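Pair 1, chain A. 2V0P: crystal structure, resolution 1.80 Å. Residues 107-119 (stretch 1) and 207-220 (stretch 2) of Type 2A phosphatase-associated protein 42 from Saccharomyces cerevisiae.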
# COMPACT_ATOMS: atom_id res chain seq x y z
N SER A 107 -3.03 16.19 9.35
CA SER A 107 -2.92 15.20 10.40
C SER A 107 -1.45 14.85 10.73
O SER A 107 -1.03 14.99 11.87
CB SER A 107 -3.70 13.93 10.02
OG SER A 107 -3.42 12.90 10.94
N VAL A 108 -0.68 14.41 9.70
CA VAL A 108 0.73 14.16 9.83
C VAL A 108 1.53 15.36 10.37
O VAL A 108 2.35 15.17 11.26
CB VAL A 108 1.34 13.55 8.55
CG1 VAL A 108 2.84 13.45 8.65
CG2 VAL A 108 0.66 12.16 8.24
N GLU A 109 1.26 16.59 9.89
CA GLU A 109 1.91 17.75 10.43
C GLU A 109 1.65 17.85 11.95
O GLU A 109 2.61 18.06 12.68
CB GLU A 109 1.50 19.03 9.73
CG GLU A 109 2.37 20.20 9.99
CD GLU A 109 2.13 21.32 9.00
OE1 GLU A 109 1.69 21.03 7.85
OE2 GLU A 109 2.40 22.50 9.36
N SER A 110 0.41 17.72 12.38
CA SER A 110 0.07 17.78 13.79
C SER A 110 0.83 16.70 14.57
O SER A 110 1.37 16.96 15.63
CB SER A 110 -1.42 17.66 14.07
OG SER A 110 -2.08 18.82 13.74
N PHE A 111 0.82 15.50 14.03
CA PHE A 111 1.54 14.38 14.66
C PHE A 111 3.01 14.72 14.83
O PHE A 111 3.57 14.44 15.85
CB PHE A 111 1.33 13.06 13.86
CG PHE A 111 0.03 12.37 14.15
CD1 PHE A 111 -0.31 12.02 15.45
CD2 PHE A 111 -0.82 11.98 13.11
CE1 PHE A 111 -1.49 11.38 15.75
CE2 PHE A 111 -2.00 11.36 13.39
CZ PHE A 111 -2.36 11.04 14.74
N ILE A 112 3.61 15.35 13.82
CA ILE A 112 5.02 15.73 13.89
C ILE A 112 5.33 16.89 14.89
O ILE A 112 6.30 16.86 15.64
CB ILE A 112 5.62 15.90 12.47
CG1 ILE A 112 5.51 14.54 11.71
CG2 ILE A 112 7.04 16.37 12.54
CD1 ILE A 112 6.08 14.55 10.32
N ASN A 113 4.45 17.89 14.89
CA ASN A 113 4.40 18.91 15.94
C ASN A 113 4.44 18.29 17.34
O ASN A 113 5.27 18.65 18.10
CB ASN A 113 3.13 19.76 15.74
CG ASN A 113 3.22 20.67 14.56
OD1 ASN A 113 4.26 20.79 13.98
ND2 ASN A 113 2.11 21.35 14.21
N PHE A 114 3.58 17.31 17.62
CA PHE A 114 3.50 16.61 18.86
C PHE A 114 4.88 15.98 19.24
O PHE A 114 5.33 16.21 20.28
CB PHE A 114 2.40 15.60 18.84
CG PHE A 114 2.34 14.67 20.03
CD1 PHE A 114 2.18 15.18 21.35
CD2 PHE A 114 2.41 13.30 19.86
CE1 PHE A 114 2.14 14.33 22.44
CE2 PHE A 114 2.31 12.41 21.00
CZ PHE A 114 2.20 12.96 22.30
N LEU A 115 5.52 15.22 18.35
CA LEU A 115 6.79 14.58 18.63
C LEU A 115 7.88 15.60 18.80
O LEU A 115 8.75 15.46 19.65
CB LEU A 115 7.17 13.54 17.51
CG LEU A 115 6.15 12.45 17.24
CD1 LEU A 115 6.60 11.53 16.05
CD2 LEU A 115 5.75 11.59 18.41
N THR A 116 7.86 16.63 17.99
CA THR A 116 8.84 17.60 18.08
C THR A 116 8.76 18.29 19.50
O THR A 116 9.78 18.55 20.13
CB THR A 116 8.64 18.57 17.01
OG1 THR A 116 8.95 17.92 15.76
CG2 THR A 116 9.52 19.80 17.20
N LEU A 117 7.53 18.49 19.96
CA LEU A 117 7.26 19.11 21.26
C LEU A 117 7.80 18.22 22.35
O LEU A 117 8.46 18.72 23.24
CB LEU A 117 5.77 19.34 21.47
CG LEU A 117 5.33 20.01 22.80
CD1 LEU A 117 5.86 21.37 22.88
CD2 LEU A 117 3.86 20.04 22.81
N LEU A 118 7.54 16.91 22.28
CA LEU A 118 8.05 15.99 23.29
C LEU A 118 9.57 15.96 23.30
O LEU A 118 10.22 15.97 24.37
CB LEU A 118 7.50 14.58 23.16
CG LEU A 118 6.03 14.29 23.36
CD1 LEU A 118 5.78 12.83 23.02
CD2 LEU A 118 5.60 14.59 24.78
N GLN A 119 10.15 15.94 22.11
CA GLN A 119 11.58 16.07 21.94
C GLN A 119 12.13 17.37 22.57
O GLN A 119 13.17 17.37 23.18
CB GLN A 119 11.92 16.01 20.45
CG GLN A 119 13.42 15.90 20.16
CD GLN A 119 13.68 15.61 18.69
OE1 GLN A 119 13.53 16.48 17.83
NE2 GLN A 119 14.08 14.37 18.40
N ARG A 207 1.12 8.26 29.70
CA ARG A 207 0.14 8.44 28.68
C ARG A 207 0.82 9.11 27.43
O ARG A 207 0.70 8.63 26.30
CB ARG A 207 -1.08 9.12 29.27
CG ARG A 207 -2.17 9.46 28.31
CD ARG A 207 -3.39 9.87 29.11
NE ARG A 207 -3.94 8.72 29.81
CZ ARG A 207 -4.62 8.77 30.95
NH1 ARG A 207 -4.86 9.93 31.57
NH2 ARG A 207 -5.06 7.64 31.49
N LEU A 208 1.61 10.16 27.65
CA LEU A 208 2.32 10.78 26.53
C LEU A 208 3.22 9.74 25.83
O LEU A 208 3.34 9.71 24.62
CB LEU A 208 3.14 12.00 26.99
CG LEU A 208 2.20 13.12 27.44
CD1 LEU A 208 3.08 14.25 28.03
CD2 LEU A 208 1.34 13.71 26.39
N HIS A 209 3.86 8.90 26.64
CA HIS A 209 4.76 7.89 26.13
C HIS A 209 3.99 6.99 25.12
O HIS A 209 4.49 6.76 24.08
CB HIS A 209 5.35 7.08 27.29
CG HIS A 209 6.58 6.32 26.92
ND1 HIS A 209 7.48 5.87 27.86
CD2 HIS A 209 7.09 5.99 25.72
CE1 HIS A 209 8.46 5.24 27.25
NE2 HIS A 209 8.25 5.31 25.95
N HIS A 210 2.78 6.58 25.45
CA HIS A 210 2.00 5.63 24.70
C HIS A 210 1.60 6.38 23.44
O HIS A 210 1.76 5.85 22.37
CB HIS A 210 0.81 5.15 25.51
CG HIS A 210 -0.27 4.54 24.70
ND1 HIS A 210 -1.52 5.11 24.58
CD2 HIS A 210 -0.28 3.43 23.92
CE1 HIS A 210 -2.25 4.37 23.76
NE2 HIS A 210 -1.53 3.35 23.36
N PHE A 211 1.18 7.64 23.61
CA PHE A 211 0.86 8.50 22.46
C PHE A 211 1.97 8.63 21.40
O PHE A 211 1.69 8.56 20.19
CB PHE A 211 0.34 9.85 22.93
CG PHE A 211 -0.90 9.77 23.72
CD1 PHE A 211 -1.69 8.67 23.72
CD2 PHE A 211 -1.33 10.92 24.44
CE1 PHE A 211 -2.91 8.64 24.45
CE2 PHE A 211 -2.50 10.91 25.15
CZ PHE A 211 -3.30 9.78 25.18
N SER A 212 3.21 8.81 21.83
CA SER A 212 4.31 8.95 20.93
C SER A 212 4.53 7.66 20.12
O SER A 212 4.82 7.73 18.94
CB SER A 212 5.59 9.37 21.68
OG SER A 212 6.14 8.26 22.31
N LEU A 213 4.35 6.50 20.74
CA LEU A 213 4.47 5.25 20.04
C LEU A 213 3.26 5.10 19.05
O LEU A 213 3.50 4.85 17.92
CB LEU A 213 4.62 4.10 20.99
CG LEU A 213 6.00 4.18 21.70
CD1 LEU A 213 5.90 3.50 23.00
CD2 LEU A 213 7.10 3.51 20.85
N ASP A 214 2.02 5.30 19.50
CA ASP A 214 0.84 5.25 18.69
C ASP A 214 1.02 6.12 17.46
O ASP A 214 0.68 5.70 16.40
CB ASP A 214 -0.40 5.77 19.46
CG ASP A 214 -1.73 5.51 18.70
OD1 ASP A 214 -1.95 4.35 18.28
OD2 ASP A 214 -2.54 6.45 18.54
N THR A 215 1.57 7.31 17.63
CA THR A 215 1.83 8.31 16.58
C THR A 215 2.60 7.72 15.40
O THR A 215 2.26 7.97 14.26
CB THR A 215 2.54 9.58 17.17
OG1 THR A 215 1.62 10.20 18.02
CG2 THR A 215 2.97 10.61 16.13
N ILE A 216 3.63 6.93 15.67
CA ILE A 216 4.38 6.37 14.58
C ILE A 216 3.43 5.55 13.67
O ILE A 216 3.50 5.70 12.50
CB ILE A 216 5.61 5.56 15.04
CG1 ILE A 216 6.67 6.47 15.70
CG2 ILE A 216 6.20 4.75 13.86
CD1 ILE A 216 7.15 7.63 14.93
N ASN A 217 2.54 4.76 14.24
CA ASN A 217 1.55 4.00 13.50
C ASN A 217 0.60 4.85 12.70
O ASN A 217 0.21 4.50 11.61
CB ASN A 217 0.74 3.10 14.39
CG ASN A 217 1.55 1.88 14.86
OD1 ASN A 217 2.42 1.39 14.16
ND2 ASN A 217 1.25 1.42 16.03
N ASN A 218 0.22 5.98 13.27
CA ASN A 218 -0.67 6.84 12.59
C ASN A 218 0.03 7.58 11.48
O ASN A 218 -0.58 7.82 10.42
CB ASN A 218 -1.35 7.80 13.59
CG ASN A 218 -2.03 7.10 14.69
OD1 ASN A 218 -2.54 6.06 14.52
ND2 ASN A 218 -1.97 7.66 15.89
N ILE A 219 1.29 7.99 11.72
CA ILE A 219 2.00 8.69 10.71
C ILE A 219 2.18 7.67 9.50
O ILE A 219 2.02 8.05 8.42
CB ILE A 219 3.34 9.22 11.14
CG1 ILE A 219 3.14 10.50 12.03
CG2 ILE A 219 4.18 9.65 9.94
CD1 ILE A 219 4.34 10.95 12.73
N GLU A 220 2.50 6.45 9.77
CA GLU A 220 2.72 5.42 8.67
C GLU A 220 1.44 5.22 7.85
O GLU A 220 1.45 5.28 6.57
CB GLU A 220 3.21 4.09 9.27
CG GLU A 220 3.85 3.15 8.24
CD GLU A 220 3.87 1.70 8.66
OE1 GLU A 220 3.27 1.32 9.69
OE2 GLU A 220 4.48 0.92 7.94

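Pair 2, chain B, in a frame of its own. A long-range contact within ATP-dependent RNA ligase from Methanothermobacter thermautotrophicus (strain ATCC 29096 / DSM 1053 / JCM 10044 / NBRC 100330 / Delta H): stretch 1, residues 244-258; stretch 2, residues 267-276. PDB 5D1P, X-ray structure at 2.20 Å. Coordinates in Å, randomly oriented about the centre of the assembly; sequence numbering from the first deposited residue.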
# COMPACT_ATOMS: atom_id res chain seq x y z
N TYR B 244 16.71 13.16 0.14
CA TYR B 244 15.71 13.56 1.12
C TYR B 244 14.76 14.56 0.45
O TYR B 244 15.21 15.52 -0.18
CB TYR B 244 16.39 14.18 2.34
CG TYR B 244 15.44 14.61 3.43
CD1 TYR B 244 15.11 13.75 4.46
CD2 TYR B 244 14.90 15.89 3.44
CE1 TYR B 244 14.23 14.15 5.48
CE2 TYR B 244 14.03 16.29 4.44
CZ TYR B 244 13.71 15.42 5.46
OH TYR B 244 12.86 15.85 6.46
N THR B 245 13.46 14.32 0.56
CA THR B 245 12.48 15.13 -0.18
C THR B 245 11.50 15.91 0.71
O THR B 245 11.37 15.63 1.90
CB THR B 245 11.67 14.25 -1.16
OG1 THR B 245 11.25 13.03 -0.54
CG2 THR B 245 12.54 13.89 -2.35
N SER B 246 10.85 16.89 0.10
CA SER B 246 9.97 17.83 0.79
C SER B 246 8.54 17.34 0.87
O SER B 246 8.14 16.47 0.09
CB SER B 246 9.99 19.18 0.08
OG SER B 246 9.31 19.09 -1.16
N SER B 247 7.74 17.92 1.77
CA SER B 247 6.37 17.44 1.96
C SER B 247 5.57 17.72 0.71
O SER B 247 4.74 16.91 0.30
CB SER B 247 5.68 18.10 3.16
OG SER B 247 4.43 17.46 3.42
N GLN B 248 5.85 18.85 0.08
CA GLN B 248 5.12 19.24 -1.11
C GLN B 248 5.43 18.29 -2.26
O GLN B 248 4.52 17.93 -3.01
CB GLN B 248 5.44 20.69 -1.47
CG GLN B 248 4.79 21.67 -0.51
CD GLN B 248 5.50 21.73 0.84
OE1 GLN B 248 6.60 21.19 1.03
NE2 GLN B 248 4.85 22.37 1.81
N ALA B 249 6.68 17.84 -2.36
CA ALA B 249 7.01 16.80 -3.34
C ALA B 249 6.17 15.53 -3.14
O ALA B 249 5.66 14.96 -4.11
CB ALA B 249 8.49 16.45 -3.27
N HIS B 250 6.00 15.11 -1.88
CA HIS B 250 5.20 13.93 -1.55
C HIS B 250 3.73 14.09 -1.92
O HIS B 250 3.11 13.17 -2.45
CB HIS B 250 5.32 13.60 -0.06
CG HIS B 250 6.73 13.49 0.41
ND1 HIS B 250 7.10 13.71 1.71
CD2 HIS B 250 7.88 13.22 -0.27
CE1 HIS B 250 8.41 13.57 1.83
NE2 HIS B 250 8.91 13.27 0.64
N ALA B 251 3.18 15.26 -1.62
CA ALA B 251 1.82 15.57 -1.98
C ALA B 251 1.69 15.57 -3.50
O ALA B 251 0.69 15.10 -4.04
CB ALA B 251 1.40 16.92 -1.41
N ARG B 252 2.70 16.09 -4.19
CA ARG B 252 2.67 16.16 -5.65
C ARG B 252 2.62 14.74 -6.22
O ARG B 252 1.76 14.42 -7.04
CB ARG B 252 3.87 16.93 -6.18
CG ARG B 252 3.81 17.17 -7.67
CD ARG B 252 5.20 17.45 -8.27
NE ARG B 252 5.09 17.57 -9.71
CZ ARG B 252 4.74 18.69 -10.33
NH1 ARG B 252 4.50 19.78 -9.63
NH2 ARG B 252 4.66 18.73 -11.66
N GLU B 253 3.50 13.86 -5.74
CA GLU B 253 3.51 12.47 -6.19
C GLU B 253 2.24 11.74 -5.79
O GLU B 253 1.70 10.93 -6.55
CB GLU B 253 4.69 11.72 -5.59
CG GLU B 253 5.97 11.87 -6.33
CD GLU B 253 7.04 10.93 -5.83
OE1 GLU B 253 6.71 9.76 -5.53
OE2 GLU B 253 8.20 11.35 -5.73
N LEU B 254 1.76 12.01 -4.58
CA LEU B 254 0.59 11.29 -4.12
C LEU B 254 -0.63 11.72 -4.91
O LEU B 254 -1.43 10.88 -5.29
CB LEU B 254 0.39 11.50 -2.61
CG LEU B 254 1.32 10.62 -1.77
CD1 LEU B 254 0.99 10.71 -0.30
CD2 LEU B 254 1.24 9.17 -2.24
N ALA B 255 -0.78 13.02 -5.16
CA ALA B 255 -1.90 13.50 -5.97
C ALA B 255 -1.85 12.92 -7.38
O ALA B 255 -2.88 12.54 -7.92
CB ALA B 255 -1.91 15.04 -6.01
N TYR B 256 -0.67 12.83 -7.98
CA TYR B 256 -0.54 12.22 -9.30
C TYR B 256 -0.98 10.76 -9.23
O TYR B 256 -1.77 10.28 -10.05
CB TYR B 256 0.90 12.34 -9.82
CG TYR B 256 1.06 12.06 -11.31
CD1 TYR B 256 0.79 13.05 -12.25
CD2 TYR B 256 1.48 10.82 -11.77
CE1 TYR B 256 0.93 12.81 -13.61
CE2 TYR B 256 1.63 10.56 -13.14
CZ TYR B 256 1.35 11.56 -14.06
OH TYR B 256 1.48 11.32 -15.42
N ALA B 257 -0.48 10.07 -8.21
CA ALA B 257 -0.77 8.65 -8.01
C ALA B 257 -2.25 8.37 -7.81
O ALA B 257 -2.79 7.40 -8.36
CB ALA B 257 0.04 8.13 -6.82
N PHE B 258 -2.92 9.20 -7.01
CA PHE B 258 -4.34 8.99 -6.76
C PHE B 258 -5.20 9.60 -7.87
O PHE B 258 -6.44 9.51 -7.84
CB PHE B 258 -4.73 9.52 -5.37
CG PHE B 258 -4.40 8.56 -4.26
CD1 PHE B 258 -3.36 8.82 -3.38
CD2 PHE B 258 -5.09 7.35 -4.15
CE1 PHE B 258 -3.03 7.91 -2.39
CE2 PHE B 258 -4.76 6.44 -3.15
CZ PHE B 258 -3.74 6.72 -2.27
N PRO B 267 1.25 0.09 -2.75
CA PRO B 267 2.35 1.01 -2.41
C PRO B 267 3.74 0.62 -2.91
O PRO B 267 4.07 -0.57 -2.84
CB PRO B 267 2.35 0.95 -0.87
CG PRO B 267 1.05 0.52 -0.51
CD PRO B 267 0.85 -0.58 -1.51
N PHE B 268 4.57 1.55 -3.38
CA PHE B 268 4.39 3.01 -3.59
C PHE B 268 3.73 3.93 -2.54
O PHE B 268 4.44 4.70 -1.89
CB PHE B 268 3.65 3.24 -4.90
CG PHE B 268 3.82 4.64 -5.42
CD1 PHE B 268 4.91 4.98 -6.22
CD2 PHE B 268 2.93 5.64 -5.05
CE1 PHE B 268 5.08 6.26 -6.66
CE2 PHE B 268 3.10 6.93 -5.48
CZ PHE B 268 4.18 7.24 -6.30
N PHE B 269 2.40 3.91 -2.44
CA PHE B 269 1.62 4.85 -1.61
C PHE B 269 2.03 4.92 -0.12
O PHE B 269 2.17 6.00 0.46
CB PHE B 269 0.12 4.51 -1.70
CG PHE B 269 -0.42 4.42 -3.11
CD1 PHE B 269 -0.67 3.19 -3.70
CD2 PHE B 269 -0.71 5.56 -3.84
CE1 PHE B 269 -1.16 3.10 -4.99
CE2 PHE B 269 -1.22 5.47 -5.14
CZ PHE B 269 -1.44 4.23 -5.71
N PHE B 270 2.17 3.76 0.51
CA PHE B 270 2.55 3.72 1.91
C PHE B 270 3.92 4.35 2.13
O PHE B 270 4.15 4.98 3.15
CB PHE B 270 2.55 2.28 2.40
CG PHE B 270 3.03 2.12 3.82
CD1 PHE B 270 4.34 1.76 4.07
CD2 PHE B 270 2.16 2.29 4.88
CE1 PHE B 270 4.79 1.59 5.37
CE2 PHE B 270 2.59 2.12 6.18
CZ PHE B 270 3.91 1.76 6.42
N SER B 271 4.83 4.16 1.18
CA SER B 271 6.18 4.71 1.24
C SER B 271 6.20 6.22 1.39
O SER B 271 7.01 6.76 2.12
CB SER B 271 6.98 4.35 -0.01
OG SER B 271 7.16 2.96 -0.13
N ARG B 272 5.32 6.91 0.68
CA ARG B 272 5.28 8.37 0.74
C ARG B 272 4.70 8.89 2.04
O ARG B 272 5.19 9.85 2.61
CB ARG B 272 4.49 8.93 -0.44
CG ARG B 272 5.30 9.10 -1.69
CD ARG B 272 5.76 7.78 -2.23
NE ARG B 272 6.69 7.97 -3.32
CZ ARG B 272 7.27 6.97 -3.98
NH1 ARG B 272 7.00 5.72 -3.65
NH2 ARG B 272 8.12 7.23 -4.97
N VAL B 273 3.63 8.26 2.49
CA VAL B 273 2.99 8.67 3.73
C VAL B 273 3.93 8.49 4.91
O VAL B 273 3.97 9.34 5.80
CB VAL B 273 1.67 7.87 3.97
CG1 VAL B 273 1.20 8.05 5.35
CG2 VAL B 273 0.61 8.31 2.99
N ILE B 274 4.69 7.40 4.94
CA ILE B 274 5.62 7.17 6.06
C ILE B 274 6.65 8.29 6.13
O ILE B 274 7.07 8.70 7.22
CB ILE B 274 6.33 5.81 5.96
CG1 ILE B 274 5.39 4.73 6.44
CG2 ILE B 274 7.52 5.73 6.89
CD1 ILE B 274 5.00 4.92 7.90
N ARG B 275 7.03 8.82 4.97
CA ARG B 275 7.96 9.94 4.91
C ARG B 275 7.42 11.14 5.66
O ARG B 275 8.16 11.85 6.35
CB ARG B 275 8.23 10.34 3.47
CG ARG B 275 8.92 9.30 2.65
CD ARG B 275 9.27 9.91 1.32
NE ARG B 275 9.47 8.90 0.29
CZ ARG B 275 9.53 9.16 -1.01
NH1 ARG B 275 9.43 10.41 -1.44
NH2 ARG B 275 9.71 8.16 -1.87
N GLU B 276 6.11 11.35 5.53
CA GLU B 276 5.44 12.48 6.17
C GLU B 276 5.40 12.38 7.70
O GLU B 276 5.49 13.39 8.40
CB GLU B 276 4.01 12.59 5.62
CG GLU B 276 3.95 13.14 4.23
CD GLU B 276 4.47 14.56 4.17
OE1 GLU B 276 5.56 14.78 3.60
OE2 GLU B 276 3.79 15.47 4.69
O HOH W 1 9.99 9.50 -4.69

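Both pairs are antiparallel helix packings. The axes approach to 9.8 Å in pair 1 and 9.9 Å in pair 2, with N-to-C directions 155° and 157° apart, and the 14 central residues superpose with an RMSD of 0.5 Å. The two frameworks bury similar areas, 578 and 628 Å², but fill them differently: pair 1 has no hydrogen bond between its stretches, whereas pair 2 combines apolar packing with charge.

The fixed point is Leu A115, matched by Leu B254, with side-chain centres 0.5 Å apart. Both bonds from CA to CB point sideways, and both side chains adopt chi1 m, chi2 t, which brings their ends nearer the other helix. Leu A115 sits among Ser A212, Thr A215, Ile A216 and Ile A219, its CD1 lying 4.1 Å from Ile A216 CD1. Leu B254 CD1 lies 4.1 Å from Val B273 CG2, and Val B273 matches Ile A216; a branched aliphatic residue suits both places.

At the next level, Val A108 and Ile A219 match Ser B247 and Glu B276. In pair 1 these are hydrocarbons, Val A108 CG1 touching Ile A219 CG2 at 4.2 Å. In pair 2 the carboxylate accepts two hydrogen bonds, from Ser B247 OG to Glu B276 OE2 (2.4 Å, very short) and from His B250 ND1 to Glu B276 OE1 (2.7 Å). His B250 takes the place of Phe A111. Both are flat and point toward the partner helix, but Phe A111 CB packs on Ile A219 CG1 at 3.6 Å, while the imidazole can also donate. Asn A218 places CB 3.6 Å from Phe A111 CZ; its match, Arg B275, lays CD over the face of the His B250 ring, 3.9 Å from CD to the ring centroid.

Phe A114 and Thr A215 match Glu B253 and Arg B272. The phenyl ring of Phe A114 fits a hole that includes Thr A215, whose OG1 is 3.7 Å from Phe A114 CD2 and donates to the backbone O of Phe A211 (2.7 Å), so the small polar side chain is satisfied within its own helix. Pair 2 instead has a salt bridge, Arg B272 NE to Glu B253 OE1 at 2.8 Å, with weak hydrogen-bond geometry; a water also links Glu B253, Arg B272 and Arg B275.

Finally, bulk changes sides. Leu A118 CD1 meets the small Ser A212 CB at 3.7 Å; at the matched positions, Ala B257 CB meets the large Phe B269 at CE2, 3.4 Å away.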